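Side-chain contacts in dehydroascorbate reductase (Chlamydomonas reinhardtii, PDB 5XFT), which probably reduces dehydroascorbate to ascorbate while oxidising two molecules of glutathione to glutathione disulfide: residues A101-N106 with C156-K161; A109-P114 with H171-E176. All coordinates share one frame; numbering follows the deposited sequence.

Interaction 1 of 2, residues A101-N106 with C156-K161; sequences AKLFPN and CSLAPK
K161 lays its aliphatic chain against F104 and L103 at the start of helix 103-112. The closest touch is between K161 CD and F104 CB, at 3.6 Å. K161 CG is a little farther from the same atom. CD lies oblique to the phenyl ring, and it is the base of the phenylalanine, at CB, that carries the packing. From K161, CG leaves anti to the carbonyl carbon (chi1 -54°) and the chain then stays extended, which carries it past F104 CB and on alongside the N-terminal end of helix 103-112. A water between NZ and the helix accepts a hydrogen bond from F104 N, at 3.0 Å, and a weak one from K161 NZ, at 3.3 Å. Because F104 N lies in the first helical turn, the water supplies an acceptor that the turn cannot.

L103 approaches from another side. With its CG anti to the backbone N (chi1 169°), it brings CD2 to 4.0 Å from K161 CB, the two side chains crossing at a slant. The same methyl lies 4.4 Å from L158 CD2, a looser apolar contact.

Further out, K102 occupies the N-cap position of helix 103-112 and its O receives N106 N at 3.1 Å. Its own N is hydrogen-bonded to Q128 of helix 118-138, the helix that also covers L103 through L125 and L129. Helix 153-173 is kinked at P160, whose N has no bond to the preceding turn; C156 and P160 rest on L29 of helix 22-33. This is side-by-side helix packing in the all-helical C-terminal domain of the glutathione S-transferase fold, where helix 153-173 also borders the thioredoxin-like domain.

Interaction 2 of 2, residues A109-P114 with H171-E176; sequences AILIGP and HFKGWE
The phenyl ring of F172, whose base packs against L111, receives H171 ND1 over the centre of one face, 3.5 Å above the plane. The imidazole comes edge-first, with F172 CG lying in its plane. L111 CD2 approaches the phenyl ring obliquely, reaching F172 CD2 at 4.2 Å, but sits nearer to F172 CB, at 3.9 Å. The two side chains cross at about a right angle, with CD2 the leucine methyl that comes nearest. W211 of helix 204-212 packs on both residues.

K173 reaches across to the last turn of helix 103-112. Bends at chi2 (-77°) and chi4 (-88°) fold its chain so that NZ comes to 3.6 Å from I110 O and 3.8 Å from L111 O. Neither approach is a hydrogen bond, yet an ammonium group near carbonyls at the C-terminal end of a helix would probably be favoured by the helix dipole. The aliphatic part packs loosely, K173 CG lying 4.3 Å from L111 CD2 and K173 CE 4.4 Å from I110 CG2.

Beyond K173 the chain leaves helical geometry at G174, through a positive phi of 68°, and W175 then turns onto L169 and L129. The arrangement joins the C-terminal ends of two helices running in the same sense, within the helical bundle of the glutathione S-transferase C-terminal domain.

From the N terminus, the chain first passes through the thioredoxin-like domain and then enters helix 103-112, which supplies 101-106 and 109-114 in turn. Helix 118-138 intervenes before helix 153-173 brings 156-161 back to the first of these, closing interaction 1 over 49 residues. At the far end of the same helix, 171-176 meets 109-114 and closes interaction 2 over 56 residues. The two closures cross instead of nesting, as expected for helices aligned start with start and end with end. Their centres lie 15 Å apart on the same helix pair, interaction 1 nearer the middle of the molecule and interaction 2 toward its periphery, beside helix 204-212.

Interaction 1 of 2, residues A101-N106 with C156-K161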
loop_
_atom_site.group_PDB
_atom_site.type_symbol
_atom_site.label_atom_id
_atom_site.label_comp_id
_atom_site.label_asym_id
_atom_site.label_seq_id
_atom_site.Cartn_x
_atom_site.Cartn_y
_atom_site.Cartn_z
ATOM N N ALA A 101 1.682 6.633 -10.846
ATOM C CA ALA A 101 1.843 7.854 -10.072
ATOM C C ALA A 101 0.515 8.526 -9.752
ATOM O O ALA A 101 0.444 9.290 -8.787
ATOM C CB ALA A 101 2.755 8.836 -10.811
ATOM N N LYS A 102 -0.534 8.274 -10.536
ATOM C CA LYS A 102 -1.837 8.882 -10.290
ATOM C C LYS A 102 -2.940 7.841 -10.150
ATOM O O LYS A 102 -4.123 8.182 -10.246
ATOM C CB LYS A 102 -2.194 9.873 -11.395
ATOM C CG LYS A 102 -1.047 10.725 -11.902
ATOM C CD LYS A 102 -1.544 11.621 -13.022
ATOM C CE LYS A 102 -0.411 12.202 -13.846
ATOM N NZ LYS A 102 -0.949 12.871 -15.066
ATOM N N LEU A 103 -2.576 6.575 -9.940
ATOM C CA LEU A 103 -3.575 5.544 -9.678
ATOM C C LEU A 103 -4.450 5.930 -8.488
ATOM O O LEU A 103 -5.674 6.088 -8.612
ATOM C CB LEU A 103 -2.866 4.214 -9.432
ATOM C CG LEU A 103 -3.662 3.037 -8.880
ATOM C CD1 LEU A 103 -4.732 2.631 -9.870
ATOM C CD2 LEU A 103 -2.735 1.867 -8.582
ATOM N N PHE A 104 -3.821 6.124 -7.331
ATOM C CA PHE A 104 -4.563 6.439 -6.113
ATOM C C PHE A 104 -5.288 7.780 -6.187
ATOM O O PHE A 104 -6.465 7.836 -5.796
ATOM C CB PHE A 104 -3.615 6.365 -4.910
ATOM C CG PHE A 104 -4.271 6.670 -3.595
ATOM C CD1 PHE A 104 -4.192 7.937 -3.044
ATOM C CD2 PHE A 104 -4.961 5.687 -2.905
ATOM C CE1 PHE A 104 -4.793 8.220 -1.831
ATOM C CE2 PHE A 104 -5.563 5.963 -1.695
ATOM C CZ PHE A 104 -5.477 7.231 -1.159
ATOM N N PRO A 105 -4.673 8.879 -6.649
ATOM C CA PRO A 105 -5.435 10.138 -6.731
ATOM C C PRO A 105 -6.639 10.076 -7.654
ATOM O O PRO A 105 -7.689 10.640 -7.320
ATOM C CB PRO A 105 -4.390 11.143 -7.235
ATOM C CG PRO A 105 -3.092 10.593 -6.769
ATOM C CD PRO A 105 -3.235 9.103 -6.890
ATOM N N ASN A 106 -6.517 9.435 -8.821
ATOM C CA ASN A 106 -7.652 9.335 -9.735
ATOM C C ASN A 106 -8.752 8.480 -9.129
ATOM O O ASN A 106 -9.935 8.825 -9.198
ATOM C CB ASN A 106 -7.210 8.738 -11.076
ATOM C CG ASN A 106 -6.270 9.646 -11.847
ATOM O OD1 ASN A 106 -6.330 10.868 -11.728
ATOM N ND2 ASN A 106 -5.391 9.046 -12.636
ATOM N N CYS A 156 5.448 -2.762 -3.383
ATOM C CA CYS A 156 5.080 -2.310 -2.048
ATOM C C CYS A 156 4.297 -1.008 -2.095
ATOM O O CYS A 156 3.404 -0.798 -1.267
ATOM C CB CYS A 156 6.331 -2.149 -1.184
ATOM S SG CYS A 156 7.191 -3.715 -0.840
ATOM N N SER A 157 4.608 -0.127 -3.048
ATOM C CA SER A 157 3.875 1.134 -3.129
ATOM C C SER A 157 2.540 0.986 -3.861
ATOM O O SER A 157 1.538 1.588 -3.457
ATOM C CB SER A 157 4.729 2.194 -3.816
ATOM O OG SER A 157 3.982 3.385 -3.995
ATOM N N LEU A 158 2.505 0.203 -4.936
ATOM C CA LEU A 158 1.365 0.207 -5.842
ATOM C C LEU A 158 0.353 -0.880 -5.545
ATOM O O LEU A 158 -0.841 -0.685 -5.793
ATOM C CB LEU A 158 1.832 0.051 -7.293
ATOM C CG LEU A 158 2.443 1.267 -7.981
ATOM C CD1 LEU A 158 2.663 0.957 -9.449
ATOM C CD2 LEU A 158 1.549 2.491 -7.815
ATOM N N ALA A 159 0.796 -2.030 -5.048
ATOM C CA ALA A 159 -0.149 -3.108 -4.766
ATOM C C ALA A 159 -1.213 -2.719 -3.739
ATOM O O ALA A 159 -2.389 -3.055 -3.961
ATOM C CB ALA A 159 0.618 -4.361 -4.334
ATOM N N PRO A 160 -0.905 -2.030 -2.631
ATOM C CA PRO A 160 -1.998 -1.580 -1.753
ATOM C C PRO A 160 -2.956 -0.613 -2.429
ATOM O O PRO A 160 -4.176 -0.734 -2.253
ATOM C CB PRO A 160 -1.253 -0.922 -0.583
ATOM C CG PRO A 160 0.079 -1.589 -0.572
ATOM C CD PRO A 160 0.414 -1.782 -2.018
ATOM N N LYS A 161 -2.436 0.348 -3.202
ATOM C CA LYS A 161 -3.316 1.278 -3.908
ATOM C C LYS A 161 -4.230 0.547 -4.885
ATOM O O LYS A 161 -5.423 0.854 -4.977
ATOM C CB LYS A 161 -2.491 2.338 -4.630
ATOM C CG LYS A 161 -1.515 3.058 -3.730
ATOM C CD LYS A 161 -0.785 4.171 -4.457
ATOM C CE LYS A 161 0.309 4.762 -3.581
ATOM N NZ LYS A 161 1.003 5.912 -4.235
HETATM O O HOH W 1 -0.819 6.380 -6.989
#

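Interaction 2 of 2, residues A109-P114 with H171-E176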
loop_
_atom_site.group_PDB
_atom_site.type_symbol
_atom_site.label_atom_id
_atom_site.label_comp_id
_atom_site.label_asym_id
_atom_site.label_seq_id
_atom_site.Cartn_x
_atom_site.Cartn_y
_atom_site.Cartn_z
ATOM N N ALA A 109 -10.430 10.530 -6.525
ATOM C CA ALA A 109 -11.285 11.549 -7.121
ATOM C C ALA A 109 -12.554 10.936 -7.693
ATOM O O ALA A 109 -13.588 11.608 -7.783
ATOM C CB ALA A 109 -10.523 12.311 -8.206
ATOM N N ILE A 110 -12.486 9.667 -8.092
ATOM C CA ILE A 110 -13.679 8.955 -8.525
ATOM C C ILE A 110 -14.587 8.678 -7.335
ATOM O O ILE A 110 -15.802 8.899 -7.398
ATOM C CB ILE A 110 -13.286 7.657 -9.252
ATOM C CG1 ILE A 110 -12.625 7.977 -10.595
ATOM C CG2 ILE A 110 -14.500 6.736 -9.417
ATOM C CD1 ILE A 110 -11.973 6.791 -11.230
ATOM N N LEU A 111 -14.013 8.206 -6.223
ATOM C CA LEU A 111 -14.865 7.833 -5.096
ATOM C C LEU A 111 -15.520 9.046 -4.446
ATOM O O LEU A 111 -16.711 9.005 -4.116
ATOM C CB LEU A 111 -14.076 7.043 -4.055
ATOM C CG LEU A 111 -13.934 5.535 -4.287
ATOM C CD1 LEU A 111 -13.375 4.853 -3.040
ATOM C CD2 LEU A 111 -15.258 4.903 -4.703
ATOM N N ILE A 112 -14.772 10.130 -4.246
ATOM C CA ILE A 112 -15.231 11.199 -3.362
ATOM C C ILE A 112 -15.104 12.574 -4.008
ATOM O O ILE A 112 -15.043 13.591 -3.309
ATOM C CB ILE A 112 -14.467 11.160 -2.023
ATOM C CG1 ILE A 112 -12.981 11.431 -2.230
ATOM C CG2 ILE A 112 -14.631 9.817 -1.337
ATOM C CD1 ILE A 112 -12.176 11.347 -0.946
ATOM N N GLY A 113 -15.094 12.624 -5.336
ATOM C CA GLY A 113 -14.934 13.877 -6.036
ATOM C C GLY A 113 -16.232 14.436 -6.585
ATOM O O GLY A 113 -17.298 13.821 -6.483
ATOM N N PRO A 114 -16.162 15.633 -7.168
ATOM C CA PRO A 114 -17.338 16.204 -7.832
ATOM C C PRO A 114 -17.730 15.399 -9.062
ATOM O O PRO A 114 -16.884 14.849 -9.768
ATOM C CB PRO A 114 -16.879 17.616 -8.218
ATOM C CG PRO A 114 -15.723 17.910 -7.314
ATOM C CD PRO A 114 -15.050 16.593 -7.079
ATOM N N HIS A 171 -17.198 -2.001 -4.851
ATOM C CA HIS A 171 -18.247 -1.946 -3.836
ATOM C C HIS A 171 -19.122 -0.702 -3.972
ATOM O O HIS A 171 -20.353 -0.784 -3.870
ATOM C CB HIS A 171 -17.635 -2.008 -2.442
ATOM C CG HIS A 171 -18.636 -1.849 -1.343
ATOM N ND1 HIS A 171 -18.961 -0.624 -0.804
ATOM C CD2 HIS A 171 -19.393 -2.762 -0.691
ATOM C CE1 HIS A 171 -19.871 -0.788 0.139
ATOM N NE2 HIS A 171 -20.147 -2.076 0.230
ATOM N N PHE A 172 -18.509 0.458 -4.187
ATOM C CA PHE A 172 -19.237 1.720 -4.189
ATOM C C PHE A 172 -19.763 2.126 -5.557
ATOM O O PHE A 172 -20.688 2.945 -5.631
ATOM C CB PHE A 172 -18.342 2.840 -3.658
ATOM C CG PHE A 172 -18.032 2.729 -2.190
ATOM C CD1 PHE A 172 -19.001 3.004 -1.242
ATOM C CD2 PHE A 172 -16.771 2.360 -1.761
ATOM C CE1 PHE A 172 -18.719 2.909 0.104
ATOM C CE2 PHE A 172 -16.484 2.263 -0.416
ATOM C CZ PHE A 172 -17.459 2.539 0.518
ATOM N N LYS A 173 -19.197 1.591 -6.640
ATOM C CA LYS A 173 -19.542 2.044 -7.978
ATOM C C LYS A 173 -19.867 0.913 -8.943
ATOM O O LYS A 173 -20.235 1.188 -10.088
ATOM C CB LYS A 173 -18.402 2.888 -8.566
ATOM C CG LYS A 173 -18.149 4.208 -7.850
ATOM C CD LYS A 173 -19.192 5.252 -8.218
ATOM C CE LYS A 173 -18.670 6.669 -8.004
ATOM N NZ LYS A 173 -18.904 7.156 -6.622
ATOM N N GLY A 174 -19.730 -0.344 -8.531
ATOM C CA GLY A 174 -19.935 -1.447 -9.445
ATOM C C GLY A 174 -18.867 -1.519 -10.517
ATOM O O GLY A 174 -18.902 -2.402 -11.379
ATOM N N TRP A 175 -17.917 -0.586 -10.471
ATOM C CA TRP A 175 -16.792 -0.594 -11.394
ATOM C C TRP A 175 -16.018 -1.899 -11.268
ATOM O O TRP A 175 -15.979 -2.527 -10.207
ATOM C CB TRP A 175 -15.875 0.596 -11.114
ATOM C CG TRP A 175 -14.705 0.727 -12.047
ATOM C CD1 TRP A 175 -14.645 1.475 -13.188
ATOM C CD2 TRP A 175 -13.415 0.110 -11.905
ATOM N NE1 TRP A 175 -13.403 1.357 -13.767
ATOM C CE2 TRP A 175 -12.632 0.523 -13.002
ATOM C CE3 TRP A 175 -12.850 -0.756 -10.960
ATOM C CZ2 TRP A 175 -11.316 0.103 -13.179
ATOM C CZ3 TRP A 175 -11.545 -1.172 -11.138
ATOM C CH2 TRP A 175 -10.793 -0.743 -12.240
ATOM N N GLU A 176 -15.408 -2.320 -12.369
ATOM C CA GLU A 176 -14.673 -3.572 -12.367
ATOM C C GLU A 176 -13.394 -3.422 -13.170
ATOM O O GLU A 176 -13.309 -2.604 -14.092
ATOM C CB GLU A 176 -15.520 -4.718 -12.920
ATOM C CG GLU A 176 -15.547 -5.924 -12.007
ATOM C CD GLU A 176 -16.809 -6.739 -12.166
ATOM O OE1 GLU A 176 -17.007 -7.328 -13.250
ATOM O OE2 GLU A 176 -17.606 -6.788 -11.208
#